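Local coordinates for prolyl-tRNA synthetase (Naegleria fowleri, PDB 6UYH) that catalyses the ATP-dependent attachment of proline to its cognate tRNA, and is held here with halofuginone and the ATP analogue AMPPNP, at the interface of chains A and B. Coordinates in Å, arbitrary orientation; residue numbers count along the deposited sequence, not the author numbering. Chains: chain A/B, Prolyl-tRNA synthetase.

Contact 1: the interface of chains A and B. Residues chain A 39, 41, 44, 116, 149, 151, 164; chain B 77-79, 114.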
ATOM      1  N   TYR A  39     -19.359  -8.796   1.680  1.00 22.03           N
ATOM      2  CA  TYR A  39     -18.536  -9.704   2.470  1.00 23.21           C
ATOM      3  C   TYR A  39     -19.322 -10.115   3.711  1.00 24.14           C
ATOM      4  O   TYR A  39     -20.326  -9.491   4.061  1.00 28.70           O
ATOM      5  CB  TYR A  39     -17.211  -9.010   2.819  1.00 19.72           C
ATOM      6  CG  TYR A  39     -16.145  -9.864   3.440  1.00 20.77           C
ATOM      7  CD1 TYR A  39     -15.614 -10.958   2.762  1.00 19.77           C
ATOM      8  CD2 TYR A  39     -15.637  -9.552   4.683  1.00 17.27           C
ATOM      9  CE1 TYR A  39     -14.601 -11.730   3.331  1.00 19.39           C
ATOM     10  CE2 TYR A  39     -14.625 -10.310   5.258  1.00 16.51           C
ATOM     11  CZ  TYR A  39     -14.121 -11.392   4.584  1.00 18.54           C
ATOM     12  OH  TYR A  39     -13.123 -12.128   5.178  1.00 21.77           O
ATOM     13  N   VAL A  41     -18.380 -10.078   6.882  1.00 23.39           N
ATOM     14  CA  VAL A  41     -18.162  -9.260   8.069  1.00 25.82           C
ATOM     15  C   VAL A  41     -18.801  -7.914   7.773  1.00 25.38           C
ATOM     16  O   VAL A  41     -18.424  -7.241   6.808  1.00 23.84           O
ATOM     17  CB  VAL A  41     -16.669  -9.119   8.410  1.00 23.89           C
ATOM     18  CG1 VAL A  41     -16.467  -8.193   9.618  1.00 27.39           C
ATOM     19  CG2 VAL A  41     -16.055 -10.483   8.681  1.00 21.89           C
ATOM     20  N   CYS A  44     -17.588  -4.314   5.855  1.00 18.73           N
ATOM     21  CA  CYS A  44     -16.333  -4.520   5.158  1.00 19.24           C
ATOM     22  C   CYS A  44     -16.644  -4.944   3.732  1.00 22.02           C
ATOM     23  O   CYS A  44     -17.604  -5.680   3.501  1.00 20.96           O
ATOM     24  CB  CYS A  44     -15.492  -5.585   5.863  1.00 24.26           C
ATOM     25  SG  CYS A  44     -15.072  -5.089   7.563  1.00 26.25           S
ATOM     26  N   LEU A 116      -6.929  -2.043  17.543  1.00 18.67           N
ATOM     27  CA  LEU A 116      -6.629  -1.796  16.142  1.00 16.48           C
ATOM     28  C   LEU A 116      -6.690  -0.302  15.856  1.00 18.59           C
ATOM     29  O   LEU A 116      -7.595   0.397  16.328  1.00 20.56           O
ATOM     30  CB  LEU A 116      -7.608  -2.537  15.232  1.00 18.31           C
ATOM     31  CG  LEU A 116      -7.768  -4.034  15.496  1.00 18.20           C
ATOM     32  CD1 LEU A 116      -8.801  -4.604  14.554  1.00 20.55           C
ATOM     33  CD2 LEU A 116      -6.427  -4.771  15.359  1.00 21.22           C
ATOM     34  N   VAL A 149      -9.519   0.907  11.199  1.00 17.89           N
ATOM     35  CA  VAL A 149     -10.665   0.160  11.719  1.00 17.19           C
ATOM     36  C   VAL A 149     -11.418   1.030  12.710  1.00 19.90           C
ATOM     37  O   VAL A 149     -10.839   1.501  13.694  1.00 19.86           O
ATOM     38  CB  VAL A 149     -10.247  -1.159  12.388  1.00 17.66           C
ATOM     39  CG1 VAL A 149     -11.463  -1.845  13.024  1.00 17.91           C
ATOM     40  CG2 VAL A 149      -9.562  -2.084  11.369  1.00 22.04           C
ATOM     41  N   TRP A 151     -15.335   0.722  14.652  1.00 21.02           N
ATOM     42  CA  TRP A 151     -16.607   0.018  14.781  1.00 29.43           C
ATOM     43  C   TRP A 151     -17.740   1.045  14.743  1.00 26.42           C
ATOM     44  O   TRP A 151     -18.356   1.393  15.750  1.00 29.09           O
ATOM     45  CB  TRP A 151     -16.632  -0.839  16.036  1.00 30.09           C
ATOM     46  CG  TRP A 151     -17.079  -2.217  15.714  1.00 39.77           C
ATOM     47  CD1 TRP A 151     -18.235  -2.823  16.114  1.00 43.31           C
ATOM     48  CD2 TRP A 151     -16.410  -3.154  14.862  1.00 39.00           C
ATOM     49  NE1 TRP A 151     -18.312  -4.091  15.589  1.00 45.41           N
ATOM     50  CE2 TRP A 151     -17.207  -4.317  14.813  1.00 46.17           C
ATOM     51  CE3 TRP A 151     -15.212  -3.127  14.141  1.00 44.02           C
ATOM     52  CZ2 TRP A 151     -16.838  -5.445  14.082  1.00 50.06           C
ATOM     53  CZ3 TRP A 151     -14.851  -4.246  13.414  1.00 47.56           C
ATOM     54  CH2 TRP A 151     -15.660  -5.388  13.389  1.00 46.57           C
ATOM     55  N   GLU A 164     -13.763  -1.203   8.067  1.00 18.05           N
ATOM     56  CA  GLU A 164     -12.380  -1.089   7.627  1.00 16.03           C
ATOM     57  C   GLU A 164     -12.374  -0.175   6.414  1.00 17.37           C
ATOM     58  O   GLU A 164     -13.195  -0.351   5.509  1.00 20.45           O
ATOM     59  CB  GLU A 164     -11.762  -2.446   7.257  1.00 16.78           C
ATOM     60  CG  GLU A 164     -10.291  -2.301   6.844  1.00 19.53           C
ATOM     61  CD  GLU A 164      -9.635  -3.611   6.407  1.00 21.01           C
ATOM     62  OE1 GLU A 164     -10.343  -4.606   6.165  1.00 22.00           O
ATOM     63  OE2 GLU A 164      -8.392  -3.636   6.322  1.00 23.12           O
TER
ATOM     64  N   PRO B  77     -10.627  -7.827   2.690  1.00 19.08           N
ATOM     65  CA  PRO B  77     -10.661  -7.336   4.077  1.00 19.55           C
ATOM     66  C   PRO B  77      -9.596  -7.941   4.974  1.00 16.98           C
ATOM     67  O   PRO B  77      -9.092  -9.046   4.758  1.00 16.50           O
ATOM     68  CB  PRO B  77     -12.054  -7.749   4.563  1.00 18.55           C
ATOM     69  CG  PRO B  77     -12.875  -7.810   3.313  1.00 20.42           C
ATOM     70  CD  PRO B  77     -11.937  -8.381   2.289  1.00 17.60           C
ATOM     71  N   LEU B  78      -9.297  -7.177   6.035  1.00 15.90           N
ATOM     72  CA  LEU B  78      -8.440  -7.613   7.133  1.00 16.44           C
ATOM     73  C   LEU B  78      -9.078  -8.719   7.968  1.00 18.16           C
ATOM     74  O   LEU B  78      -8.367  -9.534   8.569  1.00 19.95           O
ATOM     75  CB  LEU B  78      -8.146  -6.400   8.032  1.00 17.69           C
ATOM     76  CG  LEU B  78      -7.456  -6.677   9.365  1.00 22.24           C
ATOM     77  CD1 LEU B  78      -6.024  -7.126   9.108  1.00 19.38           C
ATOM     78  CD2 LEU B  78      -7.507  -5.418  10.231  1.00 21.88           C
ATOM     79  N   PHE B  79     -10.399  -8.752   8.042  1.00 19.26           N
ATOM     80  CA  PHE B  79     -11.109  -9.648   8.946  1.00 19.88           C
ATOM     81  C   PHE B  79     -11.582 -10.910   8.245  1.00 18.58           C
ATOM     82  O   PHE B  79     -11.981 -10.880   7.079  1.00 22.70           O
ATOM     83  CB  PHE B  79     -12.329  -8.955   9.547  1.00 18.31           C
ATOM     84  CG  PHE B  79     -11.984  -7.759  10.376  1.00 21.83           C
ATOM     85  CD1 PHE B  79     -11.237  -7.904  11.525  1.00 22.28           C
ATOM     86  CD2 PHE B  79     -12.403  -6.491  10.002  1.00 28.15           C
ATOM     87  CE1 PHE B  79     -10.919  -6.802  12.299  1.00 28.87           C
ATOM     88  CE2 PHE B  79     -12.089  -5.384  10.773  1.00 29.56           C
ATOM     89  CZ  PHE B  79     -11.347  -5.545  11.922  1.00 28.24           C
ATOM     90  N   ILE B 114     -14.042 -12.420  15.398  1.00 25.66           N
ATOM     91  CA  ILE B 114     -13.539 -12.396  14.037  1.00 21.79           C
ATOM     92  C   ILE B 114     -12.025 -12.320  14.116  1.00 21.18           C
ATOM     93  O   ILE B 114     -11.460 -11.713  15.033  1.00 21.86           O
ATOM     94  CB  ILE B 114     -14.113 -11.221  13.216  1.00 27.26           C
ATOM     95  CG1 ILE B 114     -13.694  -9.897  13.844  1.00 31.05           C
ATOM     96  CG2 ILE B 114     -15.650 -11.309  13.136  1.00 25.41           C
ATOM     97  CD1 ILE B 114     -14.348  -8.699  13.199  1.00 38.30           C
TER
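The loop of chain B carrying B:Pro77 and B:Leu78, with the start of strand 79-81 and B:Ile114 of strand 113-116, fits against the loop of A:Tyr39, A:Val41 and A:Cys44 and strands 113-116, 140-149 and 164-174 of chain A, with the loop of A:Trp151. It illustrates how a subunit interface can combine an aromatic plug with polar fastenings of the backbone beside it. B:Phe79 is the plug. Its tip points at A:Leu116 and A:Val149, with B:Phe79 CZ 3.8 Å from A:Leu116 CD1 and CG1 of A:Val149 meeting the ring edge in its plane. A:Trp151 brings its benzo edge obliquely to the rim, CZ3 lying 4.0 Å from B:Phe79 CE2, while A:Cys44 SG touches B:Phe79 CD2 (3.9 Å). From their own chain, B:Leu78 CD2 and B:Ile114 CD1 lie over opposite faces of the B:Phe79 ring, both toward the rim, and probably limit its tilt. B:Ile114 CD1 also meets A:Trp151 tip to tip, 3.6 Å from CH2.

Hydrogen bonds also hold the flanking backbone. A:Glu164, extended with CG anti to its backbone N (chi1 -178°), presents the syn lone pair of carboxylate OE1 to B:Leu78 N at 2.8 Å, an almost straight bond (179° at H). The phenol OH of A:Tyr39 donates to B:Phe79 O in the carbonyl plane, a short 2.5 Å. B:Pro77 CG rests over one face of this tyrosine ring, toward the rim and 3.5 Å from A:Tyr39 CD2, in a CH-pi contact. B:Pro77 belongs to motif 1 of the class II synthetases, whereas A:Val149, A:Trp151 and A:Glu164 belong to motif 2, so the site lies where the dimer-forming segment of one catalytic domain backs onto the ATP-binding hairpin of the other.

Contact 2: the interface of chains A and B. Residues chain A 39, 44-47, 166; chain B 75-77, 123, 127.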
ATOM      1  N   TYR A  39     -19.359  -8.796   1.680  1.00 22.03           N
ATOM      2  CA  TYR A  39     -18.536  -9.704   2.470  1.00 23.21           C
ATOM      3  C   TYR A  39     -19.322 -10.115   3.711  1.00 24.14           C
ATOM      4  O   TYR A  39     -20.326  -9.491   4.061  1.00 28.70           O
ATOM      5  CB  TYR A  39     -17.211  -9.010   2.819  1.00 19.72           C
ATOM      6  CG  TYR A  39     -16.145  -9.864   3.440  1.00 20.77           C
ATOM      7  CD1 TYR A  39     -15.614 -10.958   2.762  1.00 19.77           C
ATOM      8  CD2 TYR A  39     -15.637  -9.552   4.683  1.00 17.27           C
ATOM      9  CE1 TYR A  39     -14.601 -11.730   3.331  1.00 19.39           C
ATOM     10  CE2 TYR A  39     -14.625 -10.310   5.258  1.00 16.51           C
ATOM     11  CZ  TYR A  39     -14.121 -11.392   4.584  1.00 18.54           C
ATOM     12  OH  TYR A  39     -13.123 -12.128   5.178  1.00 21.77           O
ATOM     13  N   CYS A  44     -17.588  -4.314   5.855  1.00 18.73           N
ATOM     14  CA  CYS A  44     -16.333  -4.520   5.158  1.00 19.24           C
ATOM     15  C   CYS A  44     -16.644  -4.944   3.732  1.00 22.02           C
ATOM     16  O   CYS A  44     -17.604  -5.680   3.501  1.00 20.96           O
ATOM     17  CB  CYS A  44     -15.492  -5.585   5.863  1.00 24.26           C
ATOM     18  SG  CYS A  44     -15.072  -5.089   7.563  1.00 26.25           S
ATOM     19  N   TYR A  45     -15.843  -4.466   2.780  1.00 17.37           N
ATOM     20  CA  TYR A  45     -16.133  -4.687   1.369  1.00 17.70           C
ATOM     21  C   TYR A  45     -14.872  -5.106   0.640  1.00 20.84           C
ATOM     22  O   TYR A  45     -13.758  -4.789   1.052  1.00 18.99           O
ATOM     23  CB  TYR A  45     -16.722  -3.428   0.716  1.00 16.20           C
ATOM     24  CG  TYR A  45     -17.897  -2.867   1.504  1.00 17.49           C
ATOM     25  CD1 TYR A  45     -19.173  -3.366   1.312  1.00 18.51           C
ATOM     26  CD2 TYR A  45     -17.718  -1.853   2.448  1.00 20.53           C
ATOM     27  CE1 TYR A  45     -20.255  -2.878   2.039  1.00 21.47           C
ATOM     28  CE2 TYR A  45     -18.794  -1.358   3.181  1.00 23.42           C
ATOM     29  CZ  TYR A  45     -20.053  -1.874   2.968  1.00 23.12           C
ATOM     30  OH  TYR A  45     -21.131  -1.394   3.680  1.00 25.04           O
ATOM     31  N   ILE A  46     -15.074  -5.805  -0.473  1.00 20.10           N
ATOM     32  CA  ILE A  46     -13.998  -6.277  -1.344  1.00 21.20           C
ATOM     33  C   ILE A  46     -13.803  -5.273  -2.478  1.00 20.67           C
ATOM     34  O   ILE A  46     -14.757  -4.961  -3.206  1.00 20.45           O
ATOM     35  CB  ILE A  46     -14.335  -7.667  -1.906  1.00 17.74           C
ATOM     36  CG1 ILE A  46     -14.442  -8.687  -0.768  1.00 20.43           C
ATOM     37  CG2 ILE A  46     -13.307  -8.081  -2.978  1.00 18.51           C
ATOM     38  CD1 ILE A  46     -15.223  -9.926  -1.146  1.00 20.70           C
ATOM     39  N   PHE A  47     -12.566  -4.772  -2.641  1.00 18.77           N
ATOM     40  CA  PHE A  47     -12.228  -3.817  -3.702  1.00 20.11           C
ATOM     41  C   PHE A  47     -11.645  -4.608  -4.868  1.00 20.26           C
ATOM     42  O   PHE A  47     -10.516  -5.109  -4.779  1.00 18.94           O
ATOM     43  CB  PHE A  47     -11.215  -2.766  -3.239  1.00 19.38           C
ATOM     44  CG  PHE A  47     -11.714  -1.812  -2.186  1.00 20.09           C
ATOM     45  CD1 PHE A  47     -12.214  -2.267  -0.981  1.00 28.94           C
ATOM     46  CD2 PHE A  47     -11.619  -0.447  -2.389  1.00 21.04           C
ATOM     47  CE1 PHE A  47     -12.659  -1.370  -0.011  1.00 34.16           C
ATOM     48  CE2 PHE A  47     -12.049   0.457  -1.414  1.00 21.57           C
ATOM     49  CZ  PHE A  47     -12.577  -0.009  -0.236  1.00 22.23           C
ATOM     50  N   TYR A 166      -9.497   2.503   3.899  1.00 14.34           N
ATOM     51  CA  TYR A 166      -8.111   2.764   3.523  1.00 19.41           C
ATOM     52  C   TYR A 166      -7.939   4.266   3.372  1.00 18.96           C
ATOM     53  O   TYR A 166      -8.844   4.952   2.888  1.00 18.52           O
ATOM     54  CB  TYR A 166      -7.751   2.019   2.223  1.00 18.64           C
ATOM     55  CG  TYR A 166      -8.137   0.568   2.356  1.00 22.60           C
ATOM     56  CD1 TYR A 166      -7.306  -0.319   3.009  1.00 21.39           C
ATOM     57  CD2 TYR A 166      -9.373   0.101   1.902  1.00 22.33           C
ATOM     58  CE1 TYR A 166      -7.665  -1.655   3.185  1.00 22.84           C
ATOM     59  CE2 TYR A 166      -9.745  -1.244   2.073  1.00 22.22           C
ATOM     60  CZ  TYR A 166      -8.890  -2.105   2.727  1.00 23.17           C
ATOM     61  OH  TYR A 166      -9.233  -3.434   2.902  1.00 24.87           O
TER
ATOM     62  N   MET B  75      -7.907  -5.410  -3.135  1.00 16.75           N
ATOM     63  CA  MET B  75      -7.770  -5.385  -1.687  1.00 14.29           C
ATOM     64  C   MET B  75      -8.965  -6.081  -1.063  1.00 17.14           C
ATOM     65  O   MET B  75     -10.094  -5.601  -1.189  1.00 19.00           O
ATOM     66  CB  MET B  75      -7.651  -3.959  -1.154  1.00 15.05           C
ATOM     67  CG  MET B  75      -7.362  -3.918   0.333  1.00 15.53           C
ATOM     68  SD  MET B  75      -5.823  -4.756   0.766  1.00 21.59           S
ATOM     69  CE  MET B  75      -4.663  -3.936  -0.314  1.00 19.96           C
ATOM     70  N   PHE B  76      -8.712  -7.178  -0.370  1.00 16.35           N
ATOM     71  CA  PHE B  76      -9.713  -7.889   0.412  1.00 18.38           C
ATOM     72  C   PHE B  76      -9.612  -7.498   1.880  1.00 18.23           C
ATOM     73  O   PHE B  76      -8.622  -6.899   2.308  1.00 16.35           O
ATOM     74  CB  PHE B  76      -9.522  -9.396   0.271  1.00 15.34           C
ATOM     75  CG  PHE B  76     -10.124 -10.006  -0.977  1.00 19.41           C
ATOM     76  CD1 PHE B  76      -9.479  -9.905  -2.194  1.00 17.13           C
ATOM     77  CD2 PHE B  76     -11.306 -10.743  -0.899  1.00 17.88           C
ATOM     78  CE1 PHE B  76      -9.995 -10.527  -3.333  1.00 16.23           C
ATOM     79  CE2 PHE B  76     -11.834 -11.354  -2.020  1.00 20.04           C
ATOM     80  CZ  PHE B  76     -11.179 -11.243  -3.243  1.00 18.61           C
ATOM     81  N   PRO B  77     -10.627  -7.827   2.690  1.00 19.08           N
ATOM     82  CA  PRO B  77     -10.661  -7.336   4.077  1.00 19.55           C
ATOM     83  C   PRO B  77      -9.596  -7.941   4.974  1.00 16.98           C
ATOM     84  O   PRO B  77      -9.092  -9.046   4.758  1.00 16.50           O
ATOM     85  CB  PRO B  77     -12.054  -7.749   4.563  1.00 18.55           C
ATOM     86  CG  PRO B  77     -12.875  -7.810   3.313  1.00 20.42           C
ATOM     87  CD  PRO B  77     -11.937  -8.381   2.289  1.00 17.60           C
ATOM     88  N   ILE B 123     -10.363 -15.927   2.911  1.00 20.62           N
ATOM     89  CA  ILE B 123     -11.015 -14.640   2.678  1.00 17.17           C
ATOM     90  C   ILE B 123     -11.387 -14.470   1.210  1.00 21.42           C
ATOM     91  O   ILE B 123     -12.454 -13.940   0.885  1.00 19.43           O
ATOM     92  CB  ILE B 123     -10.072 -13.516   3.157  1.00 22.05           C
ATOM     93  CG1 ILE B 123      -9.857 -13.607   4.666  1.00 19.83           C
ATOM     94  CG2 ILE B 123     -10.629 -12.134   2.770  1.00 20.53           C
ATOM     95  CD1 ILE B 123      -8.747 -12.679   5.177  1.00 20.28           C
ATOM     96  N   SER B 127     -15.092 -15.829  -2.815  1.00 20.59           N
ATOM     97  CA  SER B 127     -15.349 -14.929  -3.940  1.00 19.17           C
ATOM     98  C   SER B 127     -14.939 -15.556  -5.269  1.00 19.20           C
ATOM     99  O   SER B 127     -15.624 -15.377  -6.282  1.00 22.35           O
ATOM    100  CB  SER B 127     -14.608 -13.602  -3.736  1.00 22.97           C
ATOM    101  OG  SER B 127     -15.166 -12.877  -2.646  1.00 23.65           O
TER
HETATM  102  O   HOH W   1      -7.242  -4.840   4.311  1.00 23.44           O
HETATM  103  O   HOH W   2     -11.212  -4.811   1.530  1.00 26.55           O
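A:Phe47, in strand 45-47, and B:Met75 pair as an antiparallel beta bridge, A:Phe47 N donating to B:Met75 O at 3.0 Å and B:Met75 N returning the bond to A:Phe47 O at 3.1 Å. Such a short bridge shows how two backbones can set the register of an interface while side chains fill the flanks. On one flank A:Ile46 leans over B:Phe76: its CG2, anti to the backbone N (chi1 of the CG1 branch -63°), stands above the ring centre in a CH-pi contact, 3.7 Å from CE2. The CD1 end of the other branch runs on to helix 121-131, 3.3 Å from the hydroxyl OG of B:Ser127. From the same helix B:Ile123 offers its CG2 methyl to the phenol end of A:Tyr39, 3.5 Å from OH, adding an apolar neighbour to a group already packed on B:Pro77.

Across the bridge, A:Tyr166 meets B:Met75 obliquely. B:Met75 CG, anti to the backbone N (chi1 -174°), lies 3.4 Å from A:Tyr166 CZ; beyond it the chain bends at chi2 and chi3. Two waters extend the polar contact: water 1 lies at the edge of the A:Tyr166 ring, in its plane, and joins the hydroxyl to B:Phe76 O. Water 2 hydrogen-bonds to A:Tyr166 OH at 2.8 Å, as well as to A:Tyr45 O and B:Met75 O, making this last carbonyl oxygen a partner of both a water and A:Phe47 N.

Contact 1 and contact 2 are neighbouring parts of one continuous surface, their C-alpha centres about 8 Å apart, and they share A:Tyr39, A:Cys44 and B:Pro77. The chain B segment 75-79 runs through both, and so does strand 164-174 of chain A, which supplies A:Glu164 to contact 1 and A:Tyr166 to contact 2. Two-fold symmetry repeats the pair with the chains exchanged. This fits the dimer expected of a class II synthetase, in which motif 1 joins the catalytic domains; the shared elements could couple the interface mechanically to each ATP site, although the structure alone does not show such communication.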